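Local atomic coordinates of superoxide dismutase [Fe] (Aquifex pyrophilus, PDB entry 1COJ), a protein that destroys toxic superoxide radicals, converting them to hydrogen peroxide and oxygen at an iron centre, one iron per subunit of a homotetramer. Residues N116-A121 with I160-Y165; A120-F125 with P179-F184; K102-E105 with G110-A113. One frame throughout, in Å; residues are numbered along the deposited sequence.

Contact 1 (N116-A121 with I160-Y165). With FE (Fe (III) ion), chain B.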
loop_
_atom_site.group_PDB
_atom_site.type_symbol
_atom_site.label_atom_id
_atom_site.label_comp_id
_atom_site.label_asym_id
_atom_site.label_seq_id
_atom_site.Cartn_x
_atom_site.Cartn_y
_atom_site.Cartn_z
ATOM N N ASN A 116 -20.009 -14.992 11.874
ATOM C CA ASN A 116 -19.074 -14.408 12.823
ATOM C C ASN A 116 -17.787 -14.026 12.104
ATOM O O ASN A 116 -17.203 -12.970 12.366
ATOM C CB ASN A 116 -18.784 -15.408 13.946
ATOM C CG ASN A 116 -17.829 -14.857 14.993
ATOM O OD1 ASN A 116 -18.143 -13.894 15.698
ATOM N ND2 ASN A 116 -16.666 -15.483 15.116
ATOM N N GLU A 117 -17.372 -14.878 11.175
ATOM C CA GLU A 117 -16.160 -14.648 10.407
ATOM C C GLU A 117 -16.317 -13.428 9.507
ATOM O O GLU A 117 -15.410 -12.596 9.414
ATOM C CB GLU A 117 -15.823 -15.883 9.573
ATOM C CG GLU A 117 -14.379 -15.944 9.088
ATOM C CD GLU A 117 -13.366 -16.060 10.222
ATOM O OE1 GLU A 117 -12.187 -15.726 10.000
ATOM O OE2 GLU A 117 -13.739 -16.488 11.333
ATOM N N LEU A 118 -17.473 -13.310 8.855
ATOM C CA LEU A 118 -17.732 -12.179 7.973
ATOM C C LEU A 118 -17.795 -10.863 8.728
ATOM O O LEU A 118 -17.229 -9.865 8.282
ATOM C CB LEU A 118 -19.016 -12.383 7.165
ATOM C CG LEU A 118 -18.851 -12.987 5.768
ATOM C CD1 LEU A 118 -20.220 -13.176 5.123
ATOM C CD2 LEU A 118 -17.965 -12.082 4.910
ATOM N N LYS A 119 -18.477 -10.861 9.871
ATOM C CA LYS A 119 -18.594 -9.651 10.678
ATOM C C LYS A 119 -17.214 -9.225 11.167
ATOM O O LYS A 119 -16.885 -8.039 11.163
ATOM C CB LYS A 119 -19.526 -9.869 11.873
ATOM C CG LYS A 119 -20.976 -10.142 11.508
ATOM C CD LYS A 119 -21.817 -10.258 12.770
ATOM C CE LYS A 119 -23.250 -10.678 12.479
ATOM N NZ LYS A 119 -24.002 -9.716 11.629
ATOM N N ALA A 120 -16.396 -10.203 11.541
ATOM C CA ALA A 120 -15.044 -9.937 12.022
ATOM C C ALA A 120 -14.191 -9.285 10.930
ATOM O O ALA A 120 -13.523 -8.274 11.176
ATOM C CB ALA A 120 -14.395 -11.227 12.504
ATOM N N ALA A 121 -14.236 -9.853 9.725
ATOM C CA ALA A 121 -13.480 -9.323 8.593
ATOM C C ALA A 121 -13.963 -7.917 8.251
ATOM O O ALA A 121 -13.160 -7.039 7.940
ATOM C CB ALA A 121 -13.605 -10.246 7.378
ATOM N N ILE A 160 -20.433 -13.047 -1.457
ATOM C CA ILE A 160 -20.975 -11.988 -0.604
ATOM C C ILE A 160 -19.915 -10.895 -0.490
ATOM O O ILE A 160 -18.758 -11.177 -0.157
ATOM C CB ILE A 160 -21.337 -12.503 0.814
ATOM C CG1 ILE A 160 -22.462 -13.538 0.734
ATOM C CG2 ILE A 160 -21.731 -11.330 1.720
ATOM C CD1 ILE A 160 -22.867 -14.122 2.087
ATOM N N VAL A 161 -20.311 -9.654 -0.769
ATOM C CA VAL A 161 -19.396 -8.517 -0.727
ATOM C C VAL A 161 -19.930 -7.405 0.181
ATOM O O VAL A 161 -21.024 -6.885 -0.041
ATOM C CB VAL A 161 -19.173 -7.945 -2.153
ATOM C CG1 VAL A 161 -18.237 -6.766 -2.112
ATOM C CG2 VAL A 161 -18.611 -9.022 -3.068
ATOM N N ILE A 162 -19.159 -7.051 1.204
ATOM C CA ILE A 162 -19.556 -6.001 2.135
ATOM C C ILE A 162 -18.612 -4.811 2.015
ATOM O O ILE A 162 -17.396 -4.949 2.171
ATOM C CB ILE A 162 -19.533 -6.480 3.611
ATOM C CG1 ILE A 162 -20.299 -7.795 3.766
ATOM C CG2 ILE A 162 -20.146 -5.409 4.519
ATOM C CD1 ILE A 162 -20.303 -8.343 5.190
ATOM N N ASP A 163 -19.179 -3.649 1.715
ATOM C CA ASP A 163 -18.418 -2.416 1.587
ATOM C C ASP A 163 -18.177 -1.850 2.987
ATOM O O ASP A 163 -19.134 -1.605 3.723
ATOM C CB ASP A 163 -19.214 -1.397 0.763
ATOM C CG ASP A 163 -18.389 -0.187 0.362
ATOM O OD1 ASP A 163 -17.210 -0.093 0.761
ATOM O OD2 ASP A 163 -18.907 0.660 -0.391
ATOM N N THR A 164 -16.915 -1.650 3.363
ATOM C CA THR A 164 -16.617 -1.091 4.675
ATOM C C THR A 164 -16.030 0.314 4.580
ATOM O O THR A 164 -15.554 0.864 5.568
ATOM C CB THR A 164 -15.704 -2.016 5.533
ATOM O OG1 THR A 164 -14.432 -2.178 4.901
ATOM C CG2 THR A 164 -16.349 -3.378 5.724
ATOM N N TYR A 165 -16.034 0.888 3.378
ATOM C CA TYR A 165 -15.552 2.256 3.196
ATOM C C TYR A 165 -16.493 3.117 4.019
ATOM O O TYR A 165 -17.690 2.835 4.093
ATOM C CB TYR A 165 -15.657 2.700 1.739
ATOM C CG TYR A 165 -14.421 2.453 0.901
ATOM C CD1 TYR A 165 -13.650 3.520 0.437
ATOM C CD2 TYR A 165 -14.040 1.158 0.540
ATOM C CE1 TYR A 165 -12.527 3.308 -0.374
ATOM C CE2 TYR A 165 -12.915 0.932 -0.271
ATOM C CZ TYR A 165 -12.164 2.012 -0.726
ATOM O OH TYR A 165 -11.070 1.807 -1.552
HETATM FE FE FE B . -18.457 2.142 -1.579
HETATM O O HOH W 1 -16.540 1.574 -1.483
#

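Contact 2 (A120-F125 with P179-F184)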
loop_
_atom_site.group_PDB
_atom_site.type_symbol
_atom_site.label_atom_id
_atom_site.label_comp_id
_atom_site.label_asym_id
_atom_site.label_seq_id
_atom_site.Cartn_x
_atom_site.Cartn_y
_atom_site.Cartn_z
ATOM N N ALA A 120 -16.396 -10.203 11.541
ATOM C CA ALA A 120 -15.044 -9.937 12.022
ATOM C C ALA A 120 -14.191 -9.285 10.930
ATOM O O ALA A 120 -13.523 -8.274 11.176
ATOM C CB ALA A 120 -14.395 -11.227 12.504
ATOM N N ALA A 121 -14.236 -9.853 9.725
ATOM C CA ALA A 121 -13.480 -9.323 8.593
ATOM C C ALA A 121 -13.963 -7.917 8.251
ATOM O O ALA A 121 -13.160 -7.039 7.940
ATOM C CB ALA A 121 -13.605 -10.246 7.378
ATOM N N ALA A 122 -15.274 -7.700 8.340
ATOM C CA ALA A 122 -15.856 -6.393 8.050
ATOM C C ALA A 122 -15.393 -5.347 9.064
ATOM O O ALA A 122 -15.257 -4.167 8.738
ATOM C CB ALA A 122 -17.377 -6.482 8.032
ATOM N N MET A 123 -15.164 -5.782 10.297
ATOM C CA MET A 123 -14.698 -4.882 11.347
ATOM C C MET A 123 -13.182 -4.675 11.289
ATOM O O MET A 123 -12.679 -3.632 11.699
ATOM C CB MET A 123 -15.079 -5.426 12.729
ATOM C CG MET A 123 -16.554 -5.269 13.098
ATOM S SD MET A 123 -17.087 -3.541 13.141
ATOM C CE MET A 123 -16.257 -2.954 14.573
ATOM N N ALA A 124 -12.466 -5.676 10.783
ATOM C CA ALA A 124 -11.007 -5.629 10.702
ATOM C C ALA A 124 -10.437 -4.958 9.459
ATOM O O ALA A 124 -9.275 -4.543 9.467
ATOM C CB ALA A 124 -10.434 -7.044 10.832
ATOM N N PHE A 125 -11.233 -4.856 8.396
ATOM C CA PHE A 125 -10.751 -4.253 7.160
ATOM C C PHE A 125 -11.269 -2.882 6.777
ATOM O O PHE A 125 -12.423 -2.535 7.012
ATOM C CB PHE A 125 -10.820 -5.253 6.013
ATOM C CG PHE A 125 -9.793 -6.328 6.139
ATOM C CD1 PHE A 125 -8.532 -6.178 5.564
ATOM C CD2 PHE A 125 -10.043 -7.443 6.930
ATOM C CE1 PHE A 125 -7.535 -7.121 5.787
ATOM C CE2 PHE A 125 -9.062 -8.388 7.161
ATOM C CZ PHE A 125 -7.803 -8.229 6.589
ATOM N N PRO A 179 -23.690 -1.715 13.694
ATOM C CA PRO A 179 -25.108 -1.717 13.332
ATOM C C PRO A 179 -25.318 -1.739 11.818
ATOM O O PRO A 179 -26.326 -2.257 11.340
ATOM C CB PRO A 179 -25.637 -0.433 13.976
ATOM C CG PRO A 179 -24.429 0.441 14.060
ATOM C CD PRO A 179 -23.358 -0.513 14.483
ATOM N N TYR A 180 -24.363 -1.197 11.071
ATOM C CA TYR A 180 -24.448 -1.185 9.614
ATOM C C TYR A 180 -24.287 -2.607 9.081
ATOM O O TYR A 180 -25.010 -3.025 8.172
ATOM C CB TYR A 180 -23.380 -0.254 9.026
ATOM C CG TYR A 180 -22.969 -0.584 7.608
ATOM C CD1 TYR A 180 -23.858 -0.429 6.540
ATOM C CD2 TYR A 180 -21.684 -1.058 7.332
ATOM C CE1 TYR A 180 -23.473 -0.741 5.227
ATOM C CE2 TYR A 180 -21.288 -1.374 6.028
ATOM C CZ TYR A 180 -22.185 -1.213 4.982
ATOM O OH TYR A 180 -21.792 -1.527 3.700
ATOM N N ILE A 181 -23.347 -3.354 9.658
ATOM C CA ILE A 181 -23.108 -4.730 9.236
ATOM C C ILE A 181 -24.360 -5.572 9.484
ATOM O O ILE A 181 -24.750 -6.380 8.640
ATOM C CB ILE A 181 -21.892 -5.342 9.966
ATOM C CG1 ILE A 181 -20.636 -4.513 9.672
ATOM C CG2 ILE A 181 -21.679 -6.781 9.517
ATOM C CD1 ILE A 181 -19.440 -4.858 10.544
ATOM N N ASP A 182 -25.011 -5.359 10.627
ATOM C CA ASP A 182 -26.234 -6.091 10.945
ATOM C C ASP A 182 -27.314 -5.754 9.921
ATOM O O ASP A 182 -28.012 -6.644 9.431
ATOM C CB ASP A 182 -26.736 -5.742 12.353
ATOM C CG ASP A 182 -25.830 -6.274 13.450
ATOM O OD1 ASP A 182 -25.172 -7.312 13.236
ATOM O OD2 ASP A 182 -25.780 -5.654 14.535
ATOM N N ALA A 183 -27.435 -4.473 9.585
ATOM C CA ALA A 183 -28.426 -4.023 8.613
ATOM C C ALA A 183 -28.168 -4.663 7.250
ATOM O O ALA A 183 -29.103 -5.078 6.572
ATOM C CB ALA A 183 -28.420 -2.503 8.507
ATOM N N PHE A 184 -26.896 -4.782 6.873
ATOM C CA PHE A 184 -26.533 -5.397 5.597
ATOM C C PHE A 184 -27.077 -6.829 5.536
ATOM O O PHE A 184 -27.686 -7.235 4.542
ATOM C CB PHE A 184 -25.009 -5.402 5.399
ATOM C CG PHE A 184 -24.567 -6.130 4.159
ATOM C CD1 PHE A 184 -24.462 -5.460 2.945
ATOM C CD2 PHE A 184 -24.280 -7.493 4.199
ATOM C CE1 PHE A 184 -24.083 -6.141 1.787
ATOM C CE2 PHE A 184 -23.903 -8.179 3.050
ATOM C CZ PHE A 184 -23.803 -7.500 1.842
#

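Contact 3 (K102-E105 with G110-A113)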
loop_
_atom_site.group_PDB
_atom_site.type_symbol
_atom_site.label_atom_id
_atom_site.label_comp_id
_atom_site.label_asym_id
_atom_site.label_seq_id
_atom_site.Cartn_x
_atom_site.Cartn_y
_atom_site.Cartn_z
ATOM N N LYS A 102 -24.081 -26.518 3.066
ATOM C CA LYS A 102 -23.205 -27.666 3.253
ATOM C C LYS A 102 -21.736 -27.318 3.036
ATOM O O LYS A 102 -20.868 -27.756 3.796
ATOM C CB LYS A 102 -23.624 -28.815 2.331
ATOM C CG LYS A 102 -22.951 -30.150 2.640
ATOM C CD LYS A 102 -23.205 -30.602 4.082
ATOM C CE LYS A 102 -24.694 -30.812 4.364
ATOM N NZ LYS A 102 -24.958 -31.201 5.784
ATOM N N LYS A 103 -21.463 -26.531 1.999
ATOM C CA LYS A 103 -20.098 -26.119 1.685
ATOM C C LYS A 103 -19.548 -25.245 2.814
ATOM O O LYS A 103 -18.404 -25.411 3.245
ATOM C CB LYS A 103 -20.073 -25.345 0.367
ATOM C CG LYS A 103 -18.678 -25.109 -0.200
ATOM C CD LYS A 103 -18.388 -26.076 -1.336
ATOM C CE LYS A 103 -17.003 -25.864 -1.938
ATOM N NZ LYS A 103 -15.918 -26.387 -1.073
ATOM N N ILE A 104 -20.373 -24.315 3.292
ATOM C CA ILE A 104 -19.989 -23.421 4.385
ATOM C C ILE A 104 -19.686 -24.255 5.622
ATOM O O ILE A 104 -18.744 -23.975 6.370
ATOM C CB ILE A 104 -21.129 -22.419 4.720
ATOM C CG1 ILE A 104 -21.233 -21.354 3.626
ATOM C CG2 ILE A 104 -20.907 -21.781 6.087
ATOM C CD1 ILE A 104 -22.362 -20.372 3.830
ATOM N N GLU A 105 -20.486 -25.294 5.821
ATOM C CA GLU A 105 -20.327 -26.169 6.961
ATOM C C GLU A 105 -18.980 -26.878 6.941
ATOM O O GLU A 105 -18.255 -26.864 7.930
ATOM C CB GLU A 105 -21.461 -27.181 6.987
ATOM C CG GLU A 105 -21.653 -27.854 8.326
ATOM C CD GLU A 105 -22.819 -28.821 8.326
ATOM O OE1 GLU A 105 -22.753 -29.809 9.086
ATOM O OE2 GLU A 105 -23.798 -28.596 7.575
ATOM N N GLY A 110 -19.799 -23.834 9.746
ATOM C CA GLY A 110 -21.225 -23.674 9.943
ATOM C C GLY A 110 -21.666 -22.257 9.669
ATOM O O GLY A 110 -20.829 -21.355 9.589
ATOM N N LEU A 111 -22.974 -22.055 9.524
ATOM C CA LEU A 111 -23.524 -20.726 9.258
ATOM C C LEU A 111 -23.152 -19.767 10.368
ATOM O O LEU A 111 -22.805 -18.614 10.108
ATOM C CB LEU A 111 -25.047 -20.774 9.101
ATOM C CG LEU A 111 -25.607 -20.866 7.677
ATOM C CD1 LEU A 111 -25.072 -22.100 6.971
ATOM C CD2 LEU A 111 -27.126 -20.898 7.724
ATOM N N ASP A 112 -23.204 -20.253 11.602
ATOM C CA ASP A 112 -22.861 -19.433 12.753
ATOM C C ASP A 112 -21.412 -18.964 12.708
ATOM O O ASP A 112 -21.128 -17.783 12.909
ATOM C CB ASP A 112 -23.176 -20.154 14.078
ATOM C CG ASP A 112 -22.641 -21.595 14.141
ATOM O OD1 ASP A 112 -21.930 -22.053 13.220
ATOM O OD2 ASP A 112 -22.950 -22.286 15.132
ATOM N N ALA A 113 -20.508 -19.880 12.386
ATOM C CA ALA A 113 -19.091 -19.572 12.303
ATOM C C ALA A 113 -18.836 -18.611 11.145
ATOM O O ALA A 113 -18.062 -17.663 11.286
ATOM C CB ALA A 113 -18.290 -20.850 12.115
#

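Contact 1 (N116-A121 with I160-Y165)
The apolar core behind the iron site forms where Leu118 of helix 111-124 meets Ile160 and Ile162, two residues of the strand that runs up to the metal ligand Asp163. The isobutyl fork does all the touching. One branch, Leu118 CD1, lies 4.1 Å from Ile160 CD1 and almost as near that residue's CG2, so it rests over both arms of the beta-branched side chain; the other, Leu118 CD2, comes no closer than 4.4 Å to Ile162 CD1. Ile160 offers both arms with CG1 anti to the carbonyl carbon (chi1 -64°) and CG2 anti to the backbone N, beside the carbonyl carbon. Leu131 and Phe185 also pack on the leucine.

Strand alternation, in an outer strand, within this chain, of the antiparallel sheet of the C-terminal domain, divides the labour here. Ile160 and Ile162 direct their side chains to the helix, whereas Val161 faces away and packs on Leu83 of helix 63-86. Asp163, two residues on from Val161, falls on the same side of the strand. Its OD2 binds the iron at 1.9 Å, and His27, His81, His167 and a water 2.0 Å from the metal complete the site. The carboxylate is steadied through its second oxygen: in an Asx turn, Tyr165 N donates to Asp163 OD1 at 3.0 Å (162°), from well above the carboxylate plane, and the iron-bound water gives that oxygen a weak further bond. Elsewhere on the helix, Glu117 forms a salt bridge with Arg54 of the second subunit.

Contact 2 (A120-F125 with P179-F184)
Ile181 pushes the end of its side chain into the angle between Ala122 and Met123, and that one methyl makes nearly the whole contact. The tight part is on the alanine: Ile181 CD1 sits 3.6 Å from Ala122 CB, with Ile181 CG1 following at 4.1 Å. Chi1 of -60° sets CG1 anti to the carbonyl carbon, and chi2 of 169° then stretches the chain straight out from its helix, which is how CD1 spans the gap between backbones whose closest CA atoms, those of Ala122 and Ile181, are 7.5 Å apart. An alanine and a methionine on helix 111-124 meet one isoleucine of helix 177-186, both helices lying in the C-terminal domain of the iron/manganese superoxide dismutase fold. On the sheet side, the interior continues with Phe184, which packs on Ile160 and Ile162 of the central sheet, and with Tyr180, whose OH bonds to the backbone oxygen of the iron ligand Asp163.

The solvent side belongs to Met123, which is partly exposed. The middle of its chain still makes a close contact: SD lies 3.7 Å from Ile181 CD1 and CG 3.9 Å from the same methyl, the two side chains crossing at a slant. Looseness sets in at the tip, where bends at chi2 and chi3 carry the terminal methyl off, leaving Met123 CE 5.5 Å from Ile181 CD1. Arg177 and Pro178 also pack on this methionine, and Arg177 NH1 hydrogen-bonds the Ala122 carbonyl. Partly exposed Asp182, one residue beyond Ile181, pairs with Lys119 in a salt bridge.

Contact 3 (K102-E105 with G110-A113)
Ile104 reaches from one helix to the start of the next, and its short arm does the work. At CB the side chain branches, with CG1 anti to the carbonyl carbon (chi1 -73°) and CG2 anti to the backbone N, which turns CG2 to Gly110 and Leu111. Ile104 CG2 lies 3.5 Å from Gly110 O and only slightly farther from the glycine's carbonyl carbon; it is 4.0 Å from Leu111 N and 4.3 Å from Leu111 CD1. The long arm makes little of this contact: CG1 meets nothing across it, and the tip, Ile104 CD1, comes to 4.5 Å of Leu111 CD1. Ile104 also packs on Leu140 of strand 139-145.

Beside it the backbones come close, with Glu105 CA 3.7 Å from Gly110 N. Gly110 takes a positive phi (145°), a backbone conformation suited to glycine. On the exposed side, Glu105 OE2 and Lys102 NZ form a salt bridge at 3.4 Å, with a weak hydrogen bond in it. With Gly110 as N-cap of helix 111-124, this is a short connection between two consecutive helices of the C-terminal domain, with Ile104 packed on the glycine N-cap of the second.

How the contacts relate
From the N terminus, contact 3 closes the shortest loop, four residues between its two segments, from helix 98-107 to the start of helix 111-124. It is complete before the others open. The same helix then supplies one side of contacts 1 and 2, which share Ala120 and Ala121 and whose loops cross: contact 2 opens inside contact 1's loop and closes after it. Contact 1 closes 38 residues, including strands 128-134 and 139-145, when the chain returns along strand 157-163; contact 2 closes 53, at helix 177-186. Their centres are 5 Å apart, and a probable hydrogen bond joins Thr164 OG1 to Phe125 O. Helix 111-124 so links its preceding helix, the sheet and helix 177-186.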